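PDB 5EUF: protease from Helicobacter pylori, which probably acts as a zinc-dependent M16-family protease and virulence factor, cleaving the cytoplasmic domain of human junctional adhesion molecule A and weakening the gastric epithelial barrier. Local coordinates for residues 32-37 with 92-97; 148-153 with 413-418. All coordinates share one frame; numbering follows the deposited sequence.

Interaction 1: 32-37 with 92-97; sequences EVDVLY and RYFIKT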
loop_
_atom_site.group_PDB
_atom_site.type_symbol
_atom_site.label_atom_id
_atom_site.label_comp_id
_atom_site.label_asym_id
_atom_site.label_seq_id
_atom_site.Cartn_x
_atom_site.Cartn_y
_atom_site.Cartn_z
ATOM N N GLU B 32 10.386 35.260 12.998
ATOM C CA GLU B 32 9.620 34.319 12.189
ATOM C C GLU B 32 8.484 33.717 13.007
ATOM O O GLU B 32 8.695 33.234 14.121
ATOM C CB GLU B 32 10.513 33.209 11.632
ATOM C CG GLU B 32 9.742 32.210 10.780
ATOM C CD GLU B 32 10.636 31.216 10.072
ATOM O OE1 GLU B 32 10.357 30.001 10.152
ATOM O OE2 GLU B 32 11.611 31.647 9.422
ATOM N N VAL B 33 7.279 33.753 12.447
ATOM C CA VAL B 33 6.100 33.233 13.130
ATOM C C VAL B 33 5.696 31.880 12.559
ATOM O O VAL B 33 5.205 31.800 11.437
ATOM C CB VAL B 33 4.911 34.204 13.017
ATOM C CG1 VAL B 33 3.748 33.710 13.853
ATOM C CG2 VAL B 33 5.327 35.597 13.454
ATOM N N ASP B 34 5.896 30.820 13.337
ATOM C CA ASP B 34 5.611 29.465 12.874
ATOM C C ASP B 34 4.330 28.880 13.455
ATOM O O ASP B 34 4.026 29.057 14.636
ATOM C CB ASP B 34 6.775 28.530 13.210
ATOM C CG ASP B 34 7.940 28.690 12.267
ATOM O OD1 ASP B 34 8.689 29.677 12.412
ATOM O OD2 ASP B 34 8.111 27.823 11.385
ATOM N N VAL B 35 3.585 28.180 12.607
ATOM C CA VAL B 35 2.485 27.337 13.054
ATOM C C VAL B 35 2.726 25.915 12.572
ATOM O O VAL B 35 2.701 25.646 11.374
ATOM C CB VAL B 35 1.126 27.831 12.539
ATOM C CG1 VAL B 35 0.045 26.809 12.851
ATOM C CG2 VAL B 35 0.785 29.173 13.157
ATOM N N LEU B 36 2.973 25.010 13.512
ATOM C CA LEU B 36 3.253 23.623 13.173
ATOM C C LEU B 36 2.052 22.729 13.460
ATOM O O LEU B 36 1.485 22.768 14.551
ATOM C CB LEU B 36 4.461 23.114 13.953
ATOM C CG LEU B 36 5.668 24.039 14.069
ATOM C CD1 LEU B 36 6.725 23.391 14.948
ATOM C CD2 LEU B 36 6.226 24.359 12.696
ATOM N N TYR B 37 1.667 21.924 12.478
ATOM C CA TYR B 37 0.643 20.914 12.691
ATOM C C TYR B 37 1.277 19.531 12.669
ATOM O O TYR B 37 2.008 19.192 11.738
ATOM C CB TYR B 37 -0.453 21.017 11.633
ATOM C CG TYR B 37 -1.325 22.246 11.762
ATOM C CD1 TYR B 37 -2.393 22.275 12.654
ATOM C CD2 TYR B 37 -1.091 23.373 10.983
ATOM C CE1 TYR B 37 -3.197 23.392 12.769
ATOM C CE2 TYR B 37 -1.889 24.494 11.089
ATOM C CZ TYR B 37 -2.938 24.501 11.985
ATOM O OH TYR B 37 -3.732 25.619 12.096
ATOM N N ARG B 92 3.874 22.506 8.028
ATOM C CA ARG B 92 4.511 23.690 8.600
ATOM C C ARG B 92 4.244 24.981 7.826
ATOM O O ARG B 92 4.485 25.060 6.622
ATOM C CB ARG B 92 6.018 23.448 8.700
ATOM C CG ARG B 92 6.835 24.633 9.172
ATOM C CD ARG B 92 8.268 24.198 9.429
ATOM N NE ARG B 92 9.127 25.300 9.845
ATOM C CZ ARG B 92 9.923 25.978 9.024
ATOM N NH1 ARG B 92 10.673 26.965 9.495
ATOM N NH2 ARG B 92 9.971 25.666 7.736
ATOM N N TYR B 93 3.755 25.993 8.539
ATOM C CA TYR B 93 3.526 27.319 7.969
ATOM C C TYR B 93 4.352 28.357 8.725
ATOM O O TYR B 93 4.502 28.259 9.944
ATOM C CB TYR B 93 2.043 27.699 8.034
ATOM C CG TYR B 93 1.085 26.690 7.438
ATOM C CD1 TYR B 93 0.688 26.780 6.110
ATOM C CD2 TYR B 93 0.559 25.662 8.212
ATOM C CE1 TYR B 93 -0.193 25.865 5.562
ATOM C CE2 TYR B 93 -0.324 24.742 7.674
ATOM C CZ TYR B 93 -0.697 24.847 6.349
ATOM O OH TYR B 93 -1.576 23.934 5.810
ATOM N N PHE B 94 4.879 29.355 8.018
ATOM C CA PHE B 94 5.625 30.417 8.691
ATOM C C PHE B 94 5.619 31.744 7.935
ATOM O O PHE B 94 5.593 31.777 6.704
ATOM C CB PHE B 94 7.074 29.977 8.949
ATOM C CG PHE B 94 7.862 29.694 7.700
ATOM C CD1 PHE B 94 8.569 30.704 7.063
ATOM C CD2 PHE B 94 7.911 28.412 7.174
ATOM C CE1 PHE B 94 9.294 30.443 5.916
ATOM C CE2 PHE B 94 8.636 28.144 6.029
ATOM C CZ PHE B 94 9.329 29.161 5.400
ATOM N N ILE B 95 5.651 32.835 8.697
ATOM C CA ILE B 95 5.749 34.179 8.139
ATOM C C ILE B 95 7.077 34.824 8.521
ATOM O O ILE B 95 7.447 34.851 9.695
ATOM C CB ILE B 95 4.598 35.089 8.626
ATOM C CG1 ILE B 95 3.250 34.586 8.108
ATOM C CG2 ILE B 95 4.820 36.522 8.176
ATOM C CD1 ILE B 95 2.079 35.437 8.551
ATOM N N LYS B 96 7.794 35.334 7.524
ATOM C CA LYS B 96 9.024 36.084 7.759
ATOM C C LYS B 96 8.736 37.577 7.802
ATOM O O LYS B 96 8.345 38.163 6.795
ATOM C CB LYS B 96 10.058 35.787 6.673
ATOM C CG LYS B 96 10.808 34.485 6.860
ATOM C CD LYS B 96 11.705 34.555 8.079
ATOM C CE LYS B 96 12.748 35.649 7.935
ATOM N NZ LYS B 96 13.658 35.683 9.110
ATOM N N THR B 97 8.929 38.194 8.962
ATOM C CA THR B 97 8.677 39.625 9.093
ATOM C C THR B 97 9.413 40.225 10.290
ATOM O O THR B 97 10.398 39.662 10.771
ATOM C CB THR B 97 7.165 39.913 9.219
ATOM O OG1 THR B 97 6.958 41.315 9.434
ATOM C CG2 THR B 97 6.560 39.125 10.371
#

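Interaction 2: 148-153 with 413-418; sequences FRFFNT and TTVFLK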
loop_
_atom_site.group_PDB
_atom_site.type_symbol
_atom_site.label_atom_id
_atom_site.label_comp_id
_atom_site.label_asym_id
_atom_site.label_seq_id
_atom_site.Cartn_x
_atom_site.Cartn_y
_atom_site.Cartn_z
ATOM N N PHE B 148 9.229 8.741 -5.657
ATOM C CA PHE B 148 7.946 8.117 -5.354
ATOM C C PHE B 148 8.026 6.595 -5.435
ATOM O O PHE B 148 7.630 5.894 -4.503
ATOM C CB PHE B 148 6.871 8.638 -6.304
ATOM C CG PHE B 148 5.468 8.334 -5.865
ATOM C CD1 PHE B 148 4.827 9.145 -4.942
ATOM C CD2 PHE B 148 4.783 7.250 -6.386
ATOM C CE1 PHE B 148 3.532 8.875 -4.540
ATOM C CE2 PHE B 148 3.488 6.974 -5.990
ATOM C CZ PHE B 148 2.861 7.788 -5.067
ATOM N N ARG B 149 8.545 6.091 -6.552
ATOM C CA ARG B 149 8.644 4.650 -6.770
ATOM C C ARG B 149 9.563 3.974 -5.752
ATOM O O ARG B 149 9.426 2.777 -5.489
ATOM C CB ARG B 149 9.135 4.353 -8.191
ATOM C CG ARG B 149 8.158 4.741 -9.296
ATOM C CD ARG B 149 6.904 3.872 -9.296
ATOM N NE ARG B 149 7.188 2.472 -9.608
ATOM C CZ ARG B 149 7.239 1.498 -8.702
ATOM N NH1 ARG B 149 7.019 1.765 -7.423
ATOM N NH2 ARG B 149 7.505 0.254 -9.077
ATOM N N PHE B 150 10.495 4.730 -5.180
ATOM C CA PHE B 150 11.375 4.168 -4.160
ATOM C C PHE B 150 10.589 3.816 -2.907
ATOM O O PHE B 150 10.671 2.693 -2.408
ATOM C CB PHE B 150 12.510 5.133 -3.802
ATOM C CG PHE B 150 13.359 4.659 -2.650
ATOM C CD1 PHE B 150 14.409 3.779 -2.858
ATOM C CD2 PHE B 150 13.098 5.085 -1.354
ATOM C CE1 PHE B 150 15.185 3.336 -1.796
ATOM C CE2 PHE B 150 13.867 4.645 -0.290
ATOM C CZ PHE B 150 14.911 3.770 -0.511
ATOM N N PHE B 151 9.830 4.780 -2.399
ATOM C CA PHE B 151 9.084 4.574 -1.165
ATOM C C PHE B 151 7.989 3.524 -1.339
ATOM O O PHE B 151 7.613 2.850 -0.381
ATOM C CB PHE B 151 8.498 5.896 -0.668
ATOM C CG PHE B 151 9.500 6.772 0.031
ATOM C CD1 PHE B 151 9.809 6.564 1.366
ATOM C CD2 PHE B 151 10.142 7.797 -0.646
ATOM C CE1 PHE B 151 10.736 7.365 2.014
ATOM C CE2 PHE B 151 11.072 8.602 -0.004
ATOM C CZ PHE B 151 11.368 8.386 1.327
ATOM N N ASN B 152 7.490 3.377 -2.563
ATOM C CA ASN B 152 6.569 2.288 -2.880
ATOM C C ASN B 152 7.225 0.931 -2.651
ATOM O O ASN B 152 6.570 -0.029 -2.238
ATOM C CB ASN B 152 6.086 2.377 -4.330
ATOM C CG ASN B 152 5.223 3.592 -4.589
ATOM O OD1 ASN B 152 5.099 4.046 -5.728
ATOM N ND2 ASN B 152 4.620 4.128 -3.534
ATOM N N THR B 153 8.524 0.862 -2.926
ATOM C CA THR B 153 9.269 -0.387 -2.837
ATOM C C THR B 153 9.786 -0.638 -1.423
ATOM O O THR B 153 9.632 -1.736 -0.884
ATOM C CB THR B 153 10.461 -0.394 -3.816
ATOM O OG1 THR B 153 10.021 0.031 -5.111
ATOM C CG2 THR B 153 11.066 -1.785 -3.920
ATOM N N THR B 413 17.000 -1.142 -0.411
ATOM C CA THR B 413 15.974 -0.963 -1.424
ATOM C C THR B 413 16.601 -0.238 -2.603
ATOM O O THR B 413 17.232 0.803 -2.432
ATOM C CB THR B 413 14.774 -0.168 -0.894
ATOM O OG1 THR B 413 14.228 -0.830 0.256
ATOM C CG2 THR B 413 13.705 -0.038 -1.969
ATOM N N THR B 414 16.440 -0.794 -3.797
ATOM C CA THR B 414 17.092 -0.251 -4.978
ATOM C C THR B 414 16.106 -0.027 -6.118
ATOM O O THR B 414 15.391 -0.942 -6.519
ATOM C CB THR B 414 18.217 -1.179 -5.463
ATOM O OG1 THR B 414 19.166 -1.375 -4.408
ATOM C CG2 THR B 414 18.916 -0.582 -6.667
ATOM N N VAL B 415 16.070 1.195 -6.641
ATOM C CA VAL B 415 15.183 1.513 -7.754
ATOM C C VAL B 415 15.960 2.110 -8.923
ATOM O O VAL B 415 16.660 3.110 -8.767
ATOM C CB VAL B 415 14.073 2.493 -7.328
ATOM C CG1 VAL B 415 13.211 2.875 -8.522
ATOM C CG2 VAL B 415 13.225 1.879 -6.225
ATOM N N PHE B 416 15.832 1.487 -10.092
ATOM C CA PHE B 416 16.512 1.950 -11.298
ATOM C C PHE B 416 15.582 2.775 -12.183
ATOM O O PHE B 416 14.407 2.441 -12.346
ATOM C CB PHE B 416 17.058 0.763 -12.095
ATOM C CG PHE B 416 18.091 -0.043 -11.361
ATOM C CD1 PHE B 416 19.149 0.578 -10.720
ATOM C CD2 PHE B 416 18.000 -1.426 -11.311
ATOM C CE1 PHE B 416 20.101 -0.167 -10.045
ATOM C CE2 PHE B 416 18.948 -2.175 -10.639
ATOM C CZ PHE B 416 19.999 -1.545 -10.005
ATOM N N LEU B 417 16.114 3.847 -12.761
ATOM C CA LEU B 417 15.340 4.668 -13.684
ATOM C C LEU B 417 15.922 4.595 -15.092
ATOM O O LEU B 417 17.041 5.041 -15.339
ATOM C CB LEU B 417 15.289 6.115 -13.203
ATOM C CG LEU B 417 14.238 6.987 -13.887
ATOM C CD1 LEU B 417 12.865 6.352 -13.763
ATOM C CD2 LEU B 417 14.239 8.383 -13.294
ATOM N N LYS B 418 15.149 4.024 -16.010
ATOM C CA LYS B 418 15.593 3.791 -17.380
ATOM C C LYS B 418 14.529 4.273 -18.369
ATOM O O LYS B 418 13.408 4.576 -17.966
ATOM C CB LYS B 418 15.883 2.301 -17.585
ATOM C CG LYS B 418 16.970 1.743 -16.694
ATOM C CD LYS B 418 17.166 0.260 -16.955
ATOM C CE LYS B 418 18.352 -0.279 -16.177
ATOM N NZ LYS B 418 18.610 -1.713 -16.482
#

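Interaction 1: 32-37 with 92-97
Strands 30-37 and 91-98 are antiparallel neighbours inside the mixed sheet of the insulinase-type (M16) domain. Two hydrogen-bonded pairs, Val-33 with Ile-95 and Val-35 with Tyr-93, hold the backbones together; one of the four bonds runs from Val-35 N to Tyr-93 O (2.8 Å), nearly straight at 168° and in the carbonyl plane. Ile-95 N instead reaches Val-33 O from above that carbonyl's plane.

On the face bearing Glu-32, Asp-34 and Arg-92, a salt-bridge network spans the strands. Arg-92 runs extended as far as NE, with CG anti to the backbone N, and two carboxylates grip it obliquely: Asp-34 OD2 at NE (3.1 Å) and Glu-32 OE1 at NH1 (3.1 Å). Phe-94 CD2 lies 3.4 Å above the guanidinium plane, offset toward the rim of the group, while Leu-36 CD2 rests against Arg-92 CG (3.6 Å). Helix 365-376 packs on this side.

The face carrying Val-33, Val-35 and Ile-95 meets helix 102-113. There Tyr-37 and Tyr-93 meet rim to rim with planes at 86°, Tyr-37 CD2 lying 3.7 Å from Tyr-93 CE2. Tyr-93 OH bonds Tyr-187 OH, and the Tyr-93 side chain comes within about 4 Å of that of Glu-56, the probable proton acceptor of the zinc site.

Interaction 2: 148-153 with 413-418
Phe-150 does most of the reaching from helix 142-154 to strand 412-418. Its side chain does not leave the backbone toward the strand, but with CG anti to the backbone N (chi1 174°) the ring swings across, and its CE1 edge lies in plane with Thr-413 O at 3.3 Å. The same CE1 comes 3.6 Å from Thr-413 CB. Val-415 has CG1 anti to its backbone N, which leaves CG2 beside that N and pointed at the helix: CG2 touches Phe-150 CA at 3.6 Å and Phe-150 CD1 at 4.0 Å.

One helical turn on from Arg-149, Thr-153 turns OG1 back onto its own helix, where it donates to Arg-149 O (2.8 Å), nearly along the C=O axis. With OG1 held there, anti to the carbonyl carbon (chi1 -48°), CG2 lies anti to the backbone N and faces the strand. Thr-413 CG2 rests against Thr-153 CB and CG2, 3.7 Å from the latter, the two side chains crossing obliquely. The Arg-149 chain bends back so that Asn-152 CB lies at its guanidinium edge, with a weak bond from Arg-149 NH1 to Asn-152 OD1, and its NE has a long, weak ion pair with Asp-235 of the second subunit.

No hydrogen bond crosses between the segments. This is helix-on-sheet packing, the segments' N-to-C directions 146° apart, with a helix from the insulinase-like region laid against a strand of the five-stranded sheet formed by later parts of the chain.

Both contacts are buried, but they lie on opposite sides of the chain's centre, 33 Å apart between centres and about 17 Å between nearest atoms, and they share no helix or strand. Interaction 1 joins adjacent strands within one sheet, so the backbone does the binding and charged side chains tie the strands on one face, while Tyr-93 on the other face approaches the active site. Interaction 2 lies away from the annotated sites and joins a helix to the other sheet. There the backbones stay apart, and methyl groups and a phenyl edge replace main-chain bonds and salt bridges. Residues of the second subunit come near interaction 2, whereas no other chain of the assembly touches interaction 1.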